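Local coordinates for galectin 2 (Gallus gallus, PDB 2YMZ), which is a galectin, one of the galactoside-binding lectins, and probably binds carbohydrates, at residues L9-G14 and V85-D90; L34-S39 and H108-I113. All blocks are in the same frame, centred on the assembly; numbering follows the deposited sequence. Where two conformers were deposited one is given.

Interaction 1: residues L9-G14 and V85-D90; sequences LDWKSG and VEFLGD
Ser13 and Phe87 have the closest CA atoms of the two segments, 5.0 Å apart, and the chains there run 73° apart, so 9-14 crosses the end of strand 80-88 rather than pairing along it. The place is one end of the galectin beta-sandwich, where strand 80-88 runs out: strand 11-12 is paired into one antiparallel sheet, strand 80-88 lies within the other, and this contact joins them. The backbone tie is Gly14 N to Phe87 O, 2.7 Å with an N-H...O angle of 151°; a further Phe87 backbone bond goes to Gly15. Trp11, Val85 and Phe87 form the buried part. Trp11 CG is anti to the backbone N (chi1 -160°), and the six-membered ring beyond reaches strand 80-88. Phe87 CB lies over one face of that ring, a CH-pi contact with CB 3.8 Å from the ring centroid. At its edge the ring meets the backbone of the strand, Trp11 CZ2 coming 3.5 Å from Val85 O, while Trp11 CH2 packs 3.7 Å from Val85 CG1. The Trp11 and Phe87 rings themselves are oblique, and their side chains slide past each other in opposite directions. Phe87 turns toward the crossing chain: its CE2 meets Trp11 O edge-on, its CD2 is 3.4 Å from Lys12 C, and Ser13 N sits over one ring face near the rim. Phe92 meets the same ring from the neighbouring strand 91-95. At the more exposed end, where Leu88 leads into the turn, Gly89 N gives Ser13 OG a weak, bent hydrogen bond of 2.8 Å.

Interaction 2: residues L34-S39 and H108-I113; sequences LGCKSS and HGYDKI
Gly35 and Cys36 meet Tyr110 and Ile113 in a buried van der Waals contact of the galectin sandwich, where the corner after strand 30-34 lies against the start of its antiparallel neighbour 112-120. The chain turns at 35-36 and heads for strand 40-48. Across the two segments every close approach is apolar or carbon-to-backbone, none a hydrogen bond, and the nearest CA pair is Gly35 and Ile113 at 5.1 Å. Ile113 carries the inner part. Its CG2, anti to the backbone N, is the touching branch: it comes 3.5 Å from Gly35 O and 3.9 Å from Leu34 CD2, with the Leu34 and Ile113 side chains crossing at about a right angle. The other branch extends as far as CD1, which lies 4.0 Å from Gly35 CA. Backbone therefore supplies much of the surface that Ile113 packs on. Tyr110 approaches the corner with one rim of its ring. Its CE2 is 3.7 Å from Cys36 N, an atom near the ring plane at the edge, and also touches Gly35 C and Cys36 CB. Cys36 thus meets Tyr110 through its CB as well as its backbone N; with Lys37 it faces Asp40 in a classic beta bulge. There are no helices, and strands make up most of the surroundings: Gly35 is backbone-bonded to Tyr115 of strand 112-120 and Leu34 to Leu43 of strand 40-48, and both Tyr110 and Ile113 rest on Ala42 of strand 40-48.

How the interactions relate
Interactions 1 and 2 have centres about 10 Å apart and meet directly through 9-14, 85-90 and 108-113. Trp11 O and Ile113 N, 2.7 Å apart, form a probable hydrogen bond between strands 11-12 and 112-120, neighbours in one sheet. The Phe87 ring reaches across from the opposing sheet, with CZ 3.4 Å from Tyr110 O and CE2 3.6 Å from Ile113 CG1; Leu9 CB packs 3.5 Å from Ile113 O. Asn106 ND2 bonds both Gly89 O and Tyr110 O, tying the turn of interaction 1 to the loop of interaction 2. As in other galectins, the carbohydrate groove is expected on the sheet of strands 40-48, 53-60 and 63-70; interaction 2's corner leads into 40-48.

Interaction 1: residues L9-G14 and V85-D90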
ATOM      1  N   LEU A   9      -9.766   0.722  -4.148  1.00 30.57           N
ATOM      2  CA  LEU A   9      -9.037   0.631  -5.390  1.00 30.75           C
ATOM      3  C   LEU A   9     -10.235   0.758  -6.334  1.00 32.82           C
ATOM      4  O   LEU A   9     -11.411   0.742  -5.944  1.00 41.38           O
ATOM      5  CB  LEU A   9      -8.400  -0.749  -5.601  1.00 30.92           C
ATOM      6  CG  LEU A   9      -7.227  -1.262  -4.810  1.00 36.05           C
ATOM      7  CD1 LEU A   9      -7.062  -2.757  -5.065  1.00 34.53           C
ATOM      8  CD2 LEU A   9      -5.978  -0.534  -5.276  1.00 38.71           C
ATOM      9  N   ASP A  10      -9.953   0.941  -7.567  1.00 35.83           N
ATOM     10  CA  ASP A  10     -11.051   1.059  -8.452  1.00 34.97           C
ATOM     11  C   ASP A  10     -10.414   0.316  -9.562  1.00 30.97           C
ATOM     12  O   ASP A  10     -10.207   0.855 -10.637  1.00 27.94           O
ATOM     13  CB  ASP A  10     -11.269   2.573  -8.755  1.00 37.84           C
ATOM     14  CG  ASP A  10     -12.235   2.814  -9.904  1.00 41.43           C
ATOM     15  OD1 ASP A  10     -12.991   1.906 -10.260  1.00 41.81           O
ATOM     16  OD2 ASP A  10     -12.230   3.924 -10.467  1.00 45.96           O
ATOM     17  N   TRP A  11     -10.030  -0.952  -9.284  1.00 27.64           N
ATOM     18  CA  TRP A  11      -9.253  -1.682 -10.252  1.00 25.29           C
ATOM     19  C   TRP A  11     -10.174  -2.472 -11.169  1.00 30.03           C
ATOM     20  O   TRP A  11     -10.995  -3.277 -10.692  1.00 26.67           O
ATOM     21  CB  TRP A  11      -8.318  -2.695  -9.555  1.00 23.26           C
ATOM     22  CG  TRP A  11      -7.144  -3.182 -10.393  1.00 22.88           C
ATOM     23  CD1 TRP A  11      -6.297  -2.435 -11.135  1.00 20.92           C
ATOM     24  CD2 TRP A  11      -6.646  -4.516 -10.443  1.00 21.93           C
ATOM     25  NE1 TRP A  11      -5.347  -3.204 -11.699  1.00 21.27           N
ATOM     26  CE2 TRP A  11      -5.521  -4.499 -11.275  1.00 21.10           C
ATOM     27  CE3 TRP A  11      -7.064  -5.741  -9.873  1.00 23.20           C
ATOM     28  CZ2 TRP A  11      -4.790  -5.643 -11.572  1.00 21.52           C
ATOM     29  CZ3 TRP A  11      -6.326  -6.902 -10.175  1.00 22.64           C
ATOM     30  CH2 TRP A  11      -5.198  -6.836 -11.002  1.00 20.15           C
ATOM     31  N   LYS A  12     -10.017  -2.254 -12.474  1.00 28.75           N
ATOM     32  CA  LYS A  12     -10.948  -2.820 -13.456  1.00 27.65           C
ATOM     33  C   LYS A  12     -10.268  -3.654 -14.490  1.00 23.80           C
ATOM     34  O   LYS A  12      -9.030  -3.679 -14.687  1.00 26.54           O
ATOM     35  CB  LYS A  12     -11.712  -1.663 -14.185  1.00 31.93           C
ATOM     36  CG  LYS A  12     -12.826  -1.013 -13.342  1.00 41.93           C
ATOM     37  CD  LYS A  12     -13.782  -0.174 -14.213  1.00 49.25           C
ATOM     38  CE  LYS A  12     -15.176  -0.058 -13.606  1.00 57.87           C
ATOM     39  NZ  LYS A  12     -15.258   0.954 -12.513  1.00 55.42           N
ATOM     40  N   SER A  13     -11.098  -4.283 -15.303  1.00 23.39           N
ATOM     41  CA  SER A  13     -10.577  -5.134 -16.270  1.00 24.05           C
ATOM     42  C   SER A  13      -9.610  -4.412 -17.208  1.00 25.21           C
ATOM     43  O   SER A  13      -9.790  -3.227 -17.543  1.00 24.69           O
ATOM     44  CB  SER A  13     -11.788  -5.732 -16.994  1.00 32.60           C
ATOM     45  OG  SER A  13     -11.400  -6.922 -17.554  1.00 35.74           O
ATOM     46  N   GLY A  14      -8.544  -5.080 -17.597  1.00 22.11           N
ATOM     47  CA  GLY A  14      -7.417  -4.405 -18.287  1.00 24.28           C
ATOM     48  C   GLY A  14      -6.337  -3.892 -17.284  1.00 25.42           C
ATOM     49  O   GLY A  14      -5.177  -3.593 -17.689  1.00 30.45           O
ATOM     50  N   VAL A  85       0.088  -8.863 -11.355  1.00 16.92           N
ATOM     51  CA  VAL A  85      -1.270  -9.425 -11.476  1.00 16.46           C
ATOM     52  C   VAL A  85      -1.964  -8.623 -12.569  1.00 20.66           C
ATOM     53  O   VAL A  85      -1.872  -7.383 -12.575  1.00 19.85           O
ATOM     54  CB  VAL A  85      -2.072  -9.231 -10.211  1.00 17.91           C
ATOM     55  CG1 VAL A  85      -3.393 -10.041 -10.343  1.00 18.89           C
ATOM     56  CG2 VAL A  85      -1.282  -9.765  -8.965  1.00 17.74           C
ATOM     57  N   GLU A  86      -2.689  -9.325 -13.452  1.00 21.96           N
ATOM     58  CA  GLU A  86      -3.508  -8.629 -14.454  1.00 24.12           C
ATOM     59  C   GLU A  86      -4.932  -9.081 -14.378  1.00 23.12           C
ATOM     60  O   GLU A  86      -5.177 -10.304 -14.149  1.00 23.95           O
ATOM     61  CB  GLU A  86      -2.951  -8.955 -15.775  1.00 24.89           C
ATOM     62  CG  GLU A  86      -1.782  -8.039 -15.988  1.00 37.25           C
ATOM     63  CD  GLU A  86      -0.850  -8.563 -16.996  1.00 42.17           C
ATOM     64  OE1 GLU A  86      -1.126  -9.668 -17.490  1.00 47.95           O
ATOM     65  OE2 GLU A  86       0.163  -7.850 -17.271  1.00 45.65           O
ATOM     66  N   PHE A  87      -5.839  -8.099 -14.483  1.00 22.91           N
ATOM     67  CA  PHE A  87      -7.261  -8.323 -14.365  1.00 22.41           C
ATOM     68  C   PHE A  87      -7.733  -8.468 -15.822  1.00 25.79           C
ATOM     69  O   PHE A  87      -7.794  -7.459 -16.575  1.00 24.64           O
ATOM     70  CB  PHE A  87      -7.882  -7.122 -13.639  1.00 21.04           C
ATOM     71  CG  PHE A  87      -9.351  -7.269 -13.304  1.00 20.90           C
ATOM     72  CD1 PHE A  87     -10.157  -8.227 -13.936  1.00 22.03           C
ATOM     73  CD2 PHE A  87      -9.934  -6.367 -12.437  1.00 23.75           C
ATOM     74  CE1 PHE A  87     -11.500  -8.337 -13.651  1.00 24.43           C
ATOM     75  CE2 PHE A  87     -11.306  -6.480 -12.112  1.00 24.53           C
ATOM     76  CZ  PHE A  87     -12.076  -7.448 -12.748  1.00 25.19           C
ATOM     77  N   LEU A  88      -7.921  -9.704 -16.267  1.00 27.04           N
ATOM     78  CA  LEU A  88      -8.191  -9.914 -17.677  1.00 27.92           C
ATOM     79  C   LEU A  88      -9.639 -10.410 -17.914  1.00 29.84           C
ATOM     80  O   LEU A  88      -9.844 -11.520 -18.392  1.00 31.13           O
ATOM     81  CB  LEU A  88      -7.131 -10.821 -18.306  1.00 26.71           C
ATOM     82  CG  LEU A  88      -5.704 -10.284 -18.270  1.00 27.07           C
ATOM     83  CD1 LEU A  88      -4.804 -11.285 -18.913  1.00 29.65           C
ATOM     84  CD2 LEU A  88      -5.559  -8.957 -18.981  1.00 26.56           C
ATOM     85  N   GLY A  89     -10.624  -9.610 -17.507  1.00 30.16           N
ATOM     86  CA  GLY A  89     -12.004  -9.944 -17.777  1.00 32.07           C
ATOM     87  C   GLY A  89     -12.427 -11.156 -16.995  1.00 29.94           C
ATOM     88  O   GLY A  89     -12.691 -11.031 -15.804  1.00 33.89           O
ATOM     89  N   ASP A  90     -12.455 -12.315 -17.666  1.00 25.30           N
ATOM     90  CA  ASP A  90     -12.949 -13.564 -17.080  0.50 28.04           C
ATOM     91  C   ASP A  90     -11.875 -14.313 -16.272  1.00 28.40           C
ATOM     92  O   ASP A  90     -12.132 -15.393 -15.737  1.00 28.73           O
ATOM     93  CB  ASP A  90     -13.533 -14.499 -18.165  0.50 29.22           C
ATOM     94  CG  ASP A  90     -12.467 -15.155 -19.012  0.50 29.60           C
ATOM     95  OD1 ASP A  90     -11.413 -14.539 -19.225  0.50 32.81           O
ATOM     96  OD2 ASP A  90     -12.680 -16.297 -19.478  0.50 35.94           O
TER

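Interaction 2: residues L34-S39 and H108-I113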
ATOM      1  N   LEU A  34      -7.290 -10.134  -3.285  1.00 17.04           N
ATOM      2  CA  LEU A  34      -7.901  -9.060  -4.114  1.00 18.96           C
ATOM      3  C   LEU A  34      -9.404  -9.346  -4.131  1.00 20.36           C
ATOM      4  O   LEU A  34      -9.843 -10.469  -4.388  1.00 19.24           O
ATOM      5  CB  LEU A  34      -7.351  -9.096  -5.497  1.00 18.86           C
ATOM      6  CG  LEU A  34      -5.922  -8.497  -5.501  1.00 21.69           C
ATOM      7  CD1 LEU A  34      -5.165  -9.055  -6.705  1.00 26.90           C
ATOM      8  CD2 LEU A  34      -5.988  -6.936  -5.510  1.00 25.53           C
ATOM      9  N   GLY A  35     -10.203  -8.332  -3.766  1.00 19.66           N
ATOM     10  CA  GLY A  35     -11.648  -8.586  -3.883  1.00 20.99           C
ATOM     11  C   GLY A  35     -12.425  -7.342  -3.584  1.00 20.23           C
ATOM     12  O   GLY A  35     -12.030  -6.265  -3.934  1.00 21.12           O
ATOM     13  N   CYS A  36     -13.541  -7.523  -2.900  1.00 25.49           N
ATOM     14  CA  CYS A  36     -14.267  -6.324  -2.564  1.00 31.31           C
ATOM     15  C   CYS A  36     -14.258  -5.963  -1.098  1.00 30.58           C
ATOM     16  O   CYS A  36     -14.594  -4.803  -0.785  1.00 28.97           O
ATOM     17  CB  CYS A  36     -15.636  -6.330  -3.225  1.00 41.85           C
ATOM     18  SG  CYS A  36     -16.771  -7.318  -2.302  1.00 56.13           S
ATOM     19  N   LYS A  37     -13.815  -6.888  -0.214  1.00 24.85           N
ATOM     20  CA  LYS A  37     -13.569  -6.621   1.183  1.00 28.14           C
ATOM     21  C   LYS A  37     -12.890  -7.855   1.781  1.00 26.95           C
ATOM     22  O   LYS A  37     -12.638  -8.812   1.059  1.00 27.57           O
ATOM     23  CB  LYS A  37     -14.918  -6.329   1.899  1.00 33.30           C
ATOM     24  CG  LYS A  37     -15.887  -7.501   1.808  1.00 34.34           C
ATOM     25  CD  LYS A  37     -17.181  -7.157   2.585  1.00 41.01           C
ATOM     26  CE  LYS A  37     -18.062  -6.190   1.828  1.00 48.89           C
ATOM     27  NZ  LYS A  37     -19.505  -6.422   2.150  1.00 61.36           N
ATOM     28  N   SER A  38     -12.533  -7.851   3.053  1.00 27.67           N
ATOM     29  CA  SER A  38     -11.756  -8.990   3.541  1.00 30.38           C
ATOM     30  C   SER A  38     -12.457 -10.332   3.396  1.00 35.67           C
ATOM     31  O   SER A  38     -11.802 -11.343   3.181  1.00 30.65           O
ATOM     32  CB  SER A  38     -11.241  -8.780   4.961  1.00 32.05           C
ATOM     33  OG  SER A  38     -12.326  -8.474   5.810  1.00 33.81           O
ATOM     34  N   SER A  39     -13.798 -10.330   3.418  1.00 32.31           N
ATOM     35  CA  SER A  39     -14.575 -11.572   3.416  1.00 30.10           C
ATOM     36  C   SER A  39     -15.061 -12.009   2.026  1.00 27.38           C
ATOM     37  O   SER A  39     -15.701 -13.028   1.851  1.00 28.70           O
ATOM     38  CB  SER A  39     -15.771 -11.330   4.343  1.00 34.44           C
ATOM     39  OG  SER A  39     -16.497 -10.240   3.840  1.00 38.32           O
ATOM     40  N   HIS A 108     -16.638 -15.285  -9.924  1.00 31.36           N
ATOM     41  CA  HIS A 108     -17.843 -14.648  -9.468  1.00 33.92           C
ATOM     42  C   HIS A 108     -18.150 -13.404 -10.289  1.00 33.32           C
ATOM     43  O   HIS A 108     -19.058 -12.653  -9.971  1.00 33.36           O
ATOM     44  CB  HIS A 108     -17.745 -14.374  -7.980  1.00 38.54           C
ATOM     45  CG  HIS A 108     -17.258 -15.566  -7.205  1.00 42.09           C
ATOM     46  ND1 HIS A 108     -18.032 -16.694  -6.996  1.00 45.31           N
ATOM     47  CD2 HIS A 108     -16.069 -15.809  -6.589  1.00 48.47           C
ATOM     48  CE1 HIS A 108     -17.340 -17.579  -6.300  1.00 51.79           C
ATOM     49  NE2 HIS A 108     -16.140 -17.073  -6.048  1.00 54.99           N
ATOM     50  N   GLY A 109     -17.393 -13.215 -11.357  1.00 31.95           N
ATOM     51  CA  GLY A 109     -17.719 -12.153 -12.307  1.00 37.89           C
ATOM     52  C   GLY A 109     -17.527 -10.736 -11.815  1.00 35.74           C
ATOM     53  O   GLY A 109     -18.168  -9.817 -12.315  1.00 36.51           O
ATOM     54  N   TYR A 110     -16.596 -10.523 -10.876  1.00 30.24           N
ATOM     55  CA  TYR A 110     -16.246  -9.146 -10.476  1.00 30.71           C
ATOM     56  C   TYR A 110     -15.992  -8.269 -11.685  1.00 30.58           C
ATOM     57  O   TYR A 110     -15.248  -8.652 -12.609  1.00 29.25           O
ATOM     58  CB  TYR A 110     -14.905  -9.131  -9.697  1.00 31.10           C
ATOM     59  CG  TYR A 110     -15.011  -9.577  -8.263  1.00 31.40           C
ATOM     60  CD1 TYR A 110     -15.278 -10.896  -7.941  1.00 30.83           C
ATOM     61  CD2 TYR A 110     -14.859  -8.648  -7.235  1.00 31.56           C
ATOM     62  CE1 TYR A 110     -15.406 -11.311  -6.621  1.00 33.31           C
ATOM     63  CE2 TYR A 110     -14.973  -9.035  -5.902  1.00 35.78           C
ATOM     64  CZ  TYR A 110     -15.234 -10.389  -5.613  1.00 35.21           C
ATOM     65  OH  TYR A 110     -15.324 -10.788  -4.293  1.00 38.86           O
ATOM     66  N   ASP A 111     -16.496  -7.037 -11.658  1.00 32.91           N
ATOM     67  CA  ASP A 111     -16.054  -6.141 -12.709  1.00 34.61           C
ATOM     68  C   ASP A 111     -15.089  -5.091 -12.186  1.00 32.84           C
ATOM     69  O   ASP A 111     -14.408  -4.413 -12.961  1.00 35.80           O
ATOM     70  CB  ASP A 111     -17.262  -5.499 -13.459  1.00 45.20           C
ATOM     71  CG  ASP A 111     -18.143  -4.600 -12.566  1.00 54.67           C
ATOM     72  OD1 ASP A 111     -18.103  -4.655 -11.309  1.00 56.92           O
ATOM     73  OD2 ASP A 111     -18.936  -3.831 -13.156  1.00 65.07           O
ATOM     74  N   LYS A 112     -15.025  -4.975 -10.856  1.00 28.76           N
ATOM     75  CA  LYS A 112     -14.164  -4.001 -10.233  1.00 29.61           C
ATOM     76  C   LYS A 112     -13.632  -4.660  -8.951  1.00 26.46           C
ATOM     77  O   LYS A 112     -14.389  -5.263  -8.204  1.00 28.73           O
ATOM     78  CB  LYS A 112     -14.996  -2.745  -9.904  1.00 32.32           C
ATOM     79  CG  LYS A 112     -14.311  -1.675  -9.074  1.00 35.70           C
ATOM     80  CD  LYS A 112     -15.417  -0.768  -8.512  1.00 44.30           C
ATOM     81  CE  LYS A 112     -14.868   0.125  -7.420  1.00 48.99           C
ATOM     82  NZ  LYS A 112     -15.658   1.379  -7.231  1.00 61.69           N
ATOM     83  N   ILE A 113     -12.358  -4.463  -8.689  1.00 26.32           N
ATOM     84  CA  ILE A 113     -11.744  -4.921  -7.450  1.00 24.19           C
ATOM     85  C   ILE A 113     -11.501  -3.648  -6.627  1.00 24.38           C
ATOM     86  O   ILE A 113     -10.861  -2.698  -7.092  1.00 26.08           O
ATOM     87  CB  ILE A 113     -10.399  -5.663  -7.737  1.00 23.65           C
ATOM     88  CG1 ILE A 113     -10.629  -6.962  -8.577  1.00 27.99           C
ATOM     89  CG2 ILE A 113      -9.567  -5.856  -6.452  1.00 22.42           C
ATOM     90  CD1 ILE A 113     -11.426  -7.995  -7.850  1.00 33.89           C
TER